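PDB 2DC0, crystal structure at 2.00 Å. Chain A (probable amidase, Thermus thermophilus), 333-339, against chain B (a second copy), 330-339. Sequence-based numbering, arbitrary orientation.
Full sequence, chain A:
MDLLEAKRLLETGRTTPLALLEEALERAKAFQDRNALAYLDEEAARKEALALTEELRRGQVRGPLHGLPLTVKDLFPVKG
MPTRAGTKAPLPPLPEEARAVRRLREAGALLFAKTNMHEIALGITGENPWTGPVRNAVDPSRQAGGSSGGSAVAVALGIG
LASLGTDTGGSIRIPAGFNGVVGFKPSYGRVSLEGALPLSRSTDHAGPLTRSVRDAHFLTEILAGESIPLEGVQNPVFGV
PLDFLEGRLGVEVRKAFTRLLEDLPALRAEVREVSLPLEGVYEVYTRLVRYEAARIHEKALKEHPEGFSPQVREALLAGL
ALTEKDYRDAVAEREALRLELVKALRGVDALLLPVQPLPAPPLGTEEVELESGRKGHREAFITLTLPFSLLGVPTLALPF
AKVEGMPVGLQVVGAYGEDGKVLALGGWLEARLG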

ATOM      1  N   GLU A 333      -1.593  -3.509  10.413  1.00 18.67           N
ATOM      2  CA  GLU A 333      -3.029  -3.325  10.263  1.00 19.95           C
ATOM      3  C   GLU A 333      -3.343  -2.462   9.044  1.00 19.12           C
ATOM      4  O   GLU A 333      -4.376  -2.652   8.394  1.00 18.47           O
ATOM      5  N   ARG A 334      -2.465  -1.514   8.730  1.00 16.94           N
ATOM      6  CA  ARG A 334      -2.682  -0.664   7.565  1.00 17.60           C
ATOM      7  C   ARG A 334      -2.580  -1.500   6.301  1.00 16.98           C
ATOM      8  O   ARG A 334      -3.391  -1.361   5.395  1.00 16.48           O
ATOM      9  N   GLU A 335      -1.571  -2.364   6.234  1.00 17.61           N
ATOM     10  CA  GLU A 335      -1.408  -3.197   5.052  1.00 17.74           C
ATOM     11  C   GLU A 335      -2.608  -4.128   4.892  1.00 17.33           C
ATOM     12  O   GLU A 335      -3.051  -4.389   3.775  1.00 17.29           O
ATOM     13  N   ALA A 336      -3.145  -4.607   6.008  1.00 16.56           N
ATOM     14  CA  ALA A 336      -4.301  -5.499   5.967  1.00 19.14           C
ATOM     15  C   ALA A 336      -5.539  -4.831   5.354  1.00 19.34           C
ATOM     16  O   ALA A 336      -6.408  -5.513   4.823  1.00 20.61           O
ATOM     17  N   LEU A 337      -5.615  -3.505   5.423  1.00 18.80           N
ATOM     18  CA  LEU A 337      -6.763  -2.778   4.883  1.00 19.00           C
ATOM     19  C   LEU A 337      -6.630  -2.439   3.404  1.00 19.15           C
ATOM     20  O   LEU A 337      -7.624  -2.162   2.729  1.00 18.89           O
ATOM     21  N   ARG A 338      -5.399  -2.459   2.909  1.00 16.94           N
ATOM     22  CA  ARG A 338      -5.122  -2.116   1.523  1.00 18.64           C
ATOM     23  C   ARG A 338      -5.930  -2.926   0.508  1.00 17.86           C
ATOM     24  O   ARG A 338      -6.495  -2.354  -0.423  1.00 18.45           O
ATOM     25  N   LEU A 339      -6.012  -4.243   0.687  1.00 18.25           N
ATOM     26  CA  LEU A 339      -6.763  -5.074  -0.263  1.00 19.48           C
ATOM     27  C   LEU A 339      -8.249  -4.699  -0.313  1.00 19.33           C
ATOM     28  O   LEU A 339      -8.878  -4.767  -1.374  1.00 18.36           O
TER
ATOM     29  N   ALA B 330      12.226   3.013   7.119  1.00 20.50           N
ATOM     30  CA  ALA B 330      11.916   1.917   6.195  1.00 20.41           C
ATOM     31  C   ALA B 330      10.439   1.920   5.801  1.00 19.96           C
ATOM     32  O   ALA B 330      10.093   1.726   4.630  1.00 19.85           O
ATOM     33  N   VAL B 331       9.575   2.130   6.790  1.00 19.03           N
ATOM     34  CA  VAL B 331       8.136   2.183   6.567  1.00 19.00           C
ATOM     35  C   VAL B 331       7.810   3.297   5.573  1.00 20.35           C
ATOM     36  O   VAL B 331       7.068   3.091   4.605  1.00 18.42           O
ATOM     37  N   ALA B 332       8.371   4.480   5.809  1.00 19.90           N
ATOM     38  CA  ALA B 332       8.136   5.609   4.916  1.00 20.18           C
ATOM     39  C   ALA B 332       8.737   5.334   3.536  1.00 19.11           C
ATOM     40  O   ALA B 332       8.120   5.629   2.519  1.00 18.60           O
ATOM     41  N   GLU B 333       9.937   4.761   3.504  1.00 19.55           N
ATOM     42  CA  GLU B 333      10.592   4.456   2.232  1.00 21.08           C
ATOM     43  C   GLU B 333       9.805   3.430   1.402  1.00 19.98           C
ATOM     44  O   GLU B 333       9.834   3.470   0.169  1.00 19.17           O
ATOM     45  N   ARG B 334       9.113   2.506   2.067  1.00 19.90           N
ATOM     46  CA  ARG B 334       8.313   1.511   1.342  1.00 19.56           C
ATOM     47  C   ARG B 334       7.144   2.220   0.665  1.00 18.87           C
ATOM     48  O   ARG B 334       6.850   1.977  -0.508  1.00 18.36           O
ATOM     49  N   GLU B 335       6.464   3.087   1.410  1.00 17.04           N
ATOM     50  CA  GLU B 335       5.346   3.828   0.839  1.00 18.16           C
ATOM     51  C   GLU B 335       5.788   4.646  -0.375  1.00 17.00           C
ATOM     52  O   GLU B 335       5.033   4.802  -1.331  1.00 18.36           O
ATOM     53  N   ALA B 336       7.016   5.156  -0.343  1.00 17.05           N
ATOM     54  CA  ALA B 336       7.522   5.966  -1.449  1.00 18.48           C
ATOM     55  C   ALA B 336       7.750   5.167  -2.728  1.00 18.28           C
ATOM     56  O   ALA B 336       7.720   5.723  -3.820  1.00 18.73           O
ATOM     57  N   LEU B 337       7.959   3.862  -2.591  1.00 18.64           N
ATOM     58  CA  LEU B 337       8.203   3.002  -3.739  1.00 19.31           C
ATOM     59  C   LEU B 337       6.946   2.552  -4.480  1.00 19.02           C
ATOM     60  O   LEU B 337       7.022   2.167  -5.647  1.00 19.85           O
ATOM     61  N   ARG B 338       5.793   2.601  -3.820  1.00 17.57           N
ATOM     62  CA  ARG B 338       4.552   2.151  -4.449  1.00 19.64           C
ATOM     63  C   ARG B 338       4.236   2.764  -5.804  1.00 19.61           C
ATOM     64  O   ARG B 338       3.932   2.039  -6.753  1.00 19.20           O
ATOM     65  N   LEU B 339       4.302   4.088  -5.913  1.00 20.75           N
ATOM     66  CA  LEU B 339       3.975   4.730  -7.182  1.00 21.40           C
ATOM     67  C   LEU B 339       4.803   4.188  -8.354  1.00 21.84           C
ATOM     68  O   LEU B 339       4.279   4.013  -9.453  1.00 20.73           O
TER

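How do two helices whose axes come no closer than 13.8 Å touch at all? They run nearly parallel, at 19°, with E335(A) facing E335(B) at a CA separation of 10.6 Å, so the gap is spanned mainly by long side chains. R334, E335 and R338 of each copy do this, joined by V331(B), and together the stretches bury 267 Å². The CA-to-CB bonds of both R334 and both R338 residues point toward the other helix, as does that of E335(A). That of E335(B) points sideways, but its bent chain brings the carboxylate nearer. The leucines at 337 and 339 take no part.

What shapes the glutamate and the arginine at the centre? Both E335 side chains are m at chi1 and chi2, a folded form that lays each carboxylate alongside R338 of its own helix, one turn on. Each arginine answers with two hydrogen bonds that form part of a salt bridge: R338(A) NE to E335(A) OE1 is 2.9 Å and R338(A) NH2 to E335(A) OE2 is 2.8 Å; in the other copy R338(B) NE to E335(B) OE1 is 2.7 Å and R338(B) NH2 to E335(B) OE2 is 2.8 Å. The same pairing is reached by different routes, since R338(A) runs t, t, m through chi3 and R338(B) runs m, t, t.

How can like charges meet face to face? The R338 guanidiniums stack with centres 3.5 Å apart and planes at 26°, and their NH2 atoms, both donors, lie 3.3 Å apart without a hydrogen bond. The carboxylates are also close, E335(A) OE2 to E335(B) OE2 being 3.5 Å. Opposite charges are interleaved with these: E335(A) OE1 forms a salt bridge with R338(B) NH2 at 3.0 Å, while R338(A) NH2 to E335(B) OE2, at 3.5 Å, is a salt bridge of charge alone, the oxygen lying well out of the guanidinium plane. Water 1 lies between the two copies, 3.1 Å from E335(A) OE1, to which it can donate, and accepts from R338(B) NH1 at 3.0 Å.

What do the R334 side chains contribute? Both are t, t, p through chi3, with chi4 near 180°, a reach that carries each guanidinium over the opposing E335. R334(A) NH2 lies 4.0 Å from E335(B) CG, which sits over one face, and 3.6 Å from V331(B) CG1 near its edge; V331(B) is t. Reciprocally, R334(B) NH2 is 3.9 Å from E335(A) CG, again over a face. Both R334 NH2 atoms are hydrogen-bonded elsewhere in the structure.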

ATOM      1  CB  GLU A 333      -3.635  -2.688  11.521  1.00 22.86           C
ATOM      2  CG  GLU A 333      -3.641  -3.598  12.749  1.00 27.19           C
ATOM      3  CD  GLU A 333      -4.313  -4.941  12.488  1.00 33.03           C
ATOM      4  OE1 GLU A 333      -5.427  -4.957  11.918  1.00 34.43           O
ATOM      5  OE2 GLU A 333      -3.730  -5.987  12.859  1.00 36.15           O
ATOM      6  CB  ARG A 334      -1.659   0.480   7.492  1.00 17.40           C
ATOM      7  CG  ARG A 334      -1.644   1.152   6.115  1.00 18.42           C
ATOM      8  CD  ARG A 334      -0.991   2.527   6.113  1.00 19.41           C
ATOM      9  NE  ARG A 334       0.447   2.501   6.352  1.00 20.57           N
ATOM     10  CZ  ARG A 334       1.202   3.594   6.397  1.00 21.79           C
ATOM     11  NH1 ARG A 334       0.647   4.789   6.217  1.00 21.80           N
ATOM     12  NH2 ARG A 334       2.505   3.499   6.631  1.00 22.29           N
ATOM     13  CB  GLU A 335      -0.099  -3.995   5.132  1.00 17.47           C
ATOM     14  CG  GLU A 335       1.156  -3.105   5.022  1.00 18.02           C
ATOM     15  CD  GLU A 335       1.041  -2.081   3.894  1.00 21.13           C
ATOM     16  OE1 GLU A 335       0.810  -2.493   2.728  1.00 19.91           O
ATOM     17  OE2 GLU A 335       1.178  -0.863   4.171  1.00 21.50           O
ATOM     18  CB  ALA A 336      -4.622  -5.999   7.377  1.00 18.69           C
ATOM     19  CB  LEU A 337      -6.971  -1.478   5.658  1.00 18.01           C
ATOM     20  CG  LEU A 337      -7.346  -1.615   7.138  1.00 19.40           C
ATOM     21  CD1 LEU A 337      -7.190  -0.271   7.831  1.00 19.16           C
ATOM     22  CD2 LEU A 337      -8.769  -2.126   7.257  1.00 21.51           C
ATOM     23  CB  ARG A 338      -3.613  -2.247   1.256  1.00 18.60           C
ATOM     24  CG  ARG A 338      -3.121  -1.437   0.066  1.00 21.65           C
ATOM     25  CD  ARG A 338      -1.592  -1.428  -0.021  1.00 19.83           C
ATOM     26  NE  ARG A 338      -0.952  -0.843   1.158  1.00 21.12           N
ATOM     27  CZ  ARG A 338      -0.839   0.463   1.396  1.00 21.59           C
ATOM     28  NH1 ARG A 338      -1.324   1.350   0.537  1.00 19.31           N
ATOM     29  NH2 ARG A 338      -0.228   0.885   2.496  1.00 21.99           N
ATOM     30  CB  LEU A 339      -6.607  -6.567   0.075  1.00 18.73           C
ATOM     31  CG  LEU A 339      -7.262  -7.577  -0.874  1.00 18.71           C
ATOM     32  CD1 LEU A 339      -6.753  -7.375  -2.302  1.00 18.86           C
ATOM     33  CD2 LEU A 339      -6.960  -8.998  -0.397  1.00 18.63           C
TER
ATOM     34  CB  ALA B 330      12.291   0.573   6.828  1.00 18.66           C
ATOM     35  CB  VAL B 331       7.389   2.449   7.894  1.00 20.79           C
ATOM     36  CG1 VAL B 331       5.915   2.743   7.627  1.00 19.14           C
ATOM     37  CG2 VAL B 331       7.528   1.249   8.811  1.00 20.56           C
ATOM     38  CB  ALA B 332       8.730   6.891   5.510  1.00 19.72           C
ATOM     39  CB  GLU B 333      12.020   3.950   2.473  1.00 22.51           C
ATOM     40  CG  GLU B 333      12.941   4.975   3.141  1.00 29.50           C
ATOM     41  CD  GLU B 333      14.326   4.419   3.416  1.00 33.54           C
ATOM     42  OE1 GLU B 333      14.422   3.292   3.951  1.00 38.33           O
ATOM     43  OE2 GLU B 333      15.323   5.110   3.118  1.00 38.73           O
ATOM     44  CB  ARG B 334       7.768   0.420   2.279  1.00 19.30           C
ATOM     45  CG  ARG B 334       6.684  -0.445   1.607  1.00 18.99           C
ATOM     46  CD  ARG B 334       6.345  -1.723   2.378  1.00 19.63           C
ATOM     47  NE  ARG B 334       5.728  -1.471   3.677  1.00 18.58           N
ATOM     48  CZ  ARG B 334       5.406  -2.431   4.542  1.00 21.05           C
ATOM     49  NH1 ARG B 334       5.642  -3.703   4.238  1.00 20.98           N
ATOM     50  NH2 ARG B 334       4.856  -2.126   5.711  1.00 18.36           N
ATOM     51  CB  GLU B 335       4.713   4.764   1.881  1.00 17.93           C
ATOM     52  CG  GLU B 335       3.968   4.050   2.997  1.00 19.31           C
ATOM     53  CD  GLU B 335       3.055   2.956   2.470  1.00 20.97           C
ATOM     54  OE1 GLU B 335       2.284   3.229   1.523  1.00 20.09           O
ATOM     55  OE2 GLU B 335       3.105   1.829   3.011  1.00 20.49           O
ATOM     56  CB  ALA B 336       8.810   6.664  -1.042  1.00 19.07           C
ATOM     57  CB  LEU B 337       8.996   1.765  -3.298  1.00 20.56           C
ATOM     58  CG  LEU B 337      10.415   2.021  -2.783  1.00 19.33           C
ATOM     59  CD1 LEU B 337      10.991   0.755  -2.150  1.00 21.57           C
ATOM     60  CD2 LEU B 337      11.287   2.491  -3.928  1.00 21.55           C
ATOM     61  CB  ARG B 338       3.351   2.374  -3.526  1.00 21.19           C
ATOM     62  CG  ARG B 338       3.391   1.581  -2.252  1.00 21.15           C
ATOM     63  CD  ARG B 338       2.053   1.639  -1.521  1.00 20.92           C
ATOM     64  NE  ARG B 338       2.194   1.148  -0.156  1.00 22.61           N
ATOM     65  CZ  ARG B 338       2.400  -0.122   0.167  1.00 21.60           C
ATOM     66  NH1 ARG B 338       2.479  -1.043  -0.783  1.00 21.22           N
ATOM     67  NH2 ARG B 338       2.554  -0.463   1.442  1.00 20.72           N
ATOM     68  CB  LEU B 339       4.130   6.253  -7.073  1.00 23.90           C
ATOM     69  CG  LEU B 339       3.558   7.034  -8.270  1.00 25.35           C
ATOM     70  CD1 LEU B 339       2.088   6.653  -8.476  1.00 25.76           C
ATOM     71  CD2 LEU B 339       3.687   8.529  -8.033  1.00 26.30           C
TER
HETATM   72  O   HOH W   1       3.166  -3.396   0.942  1.00 26.07           O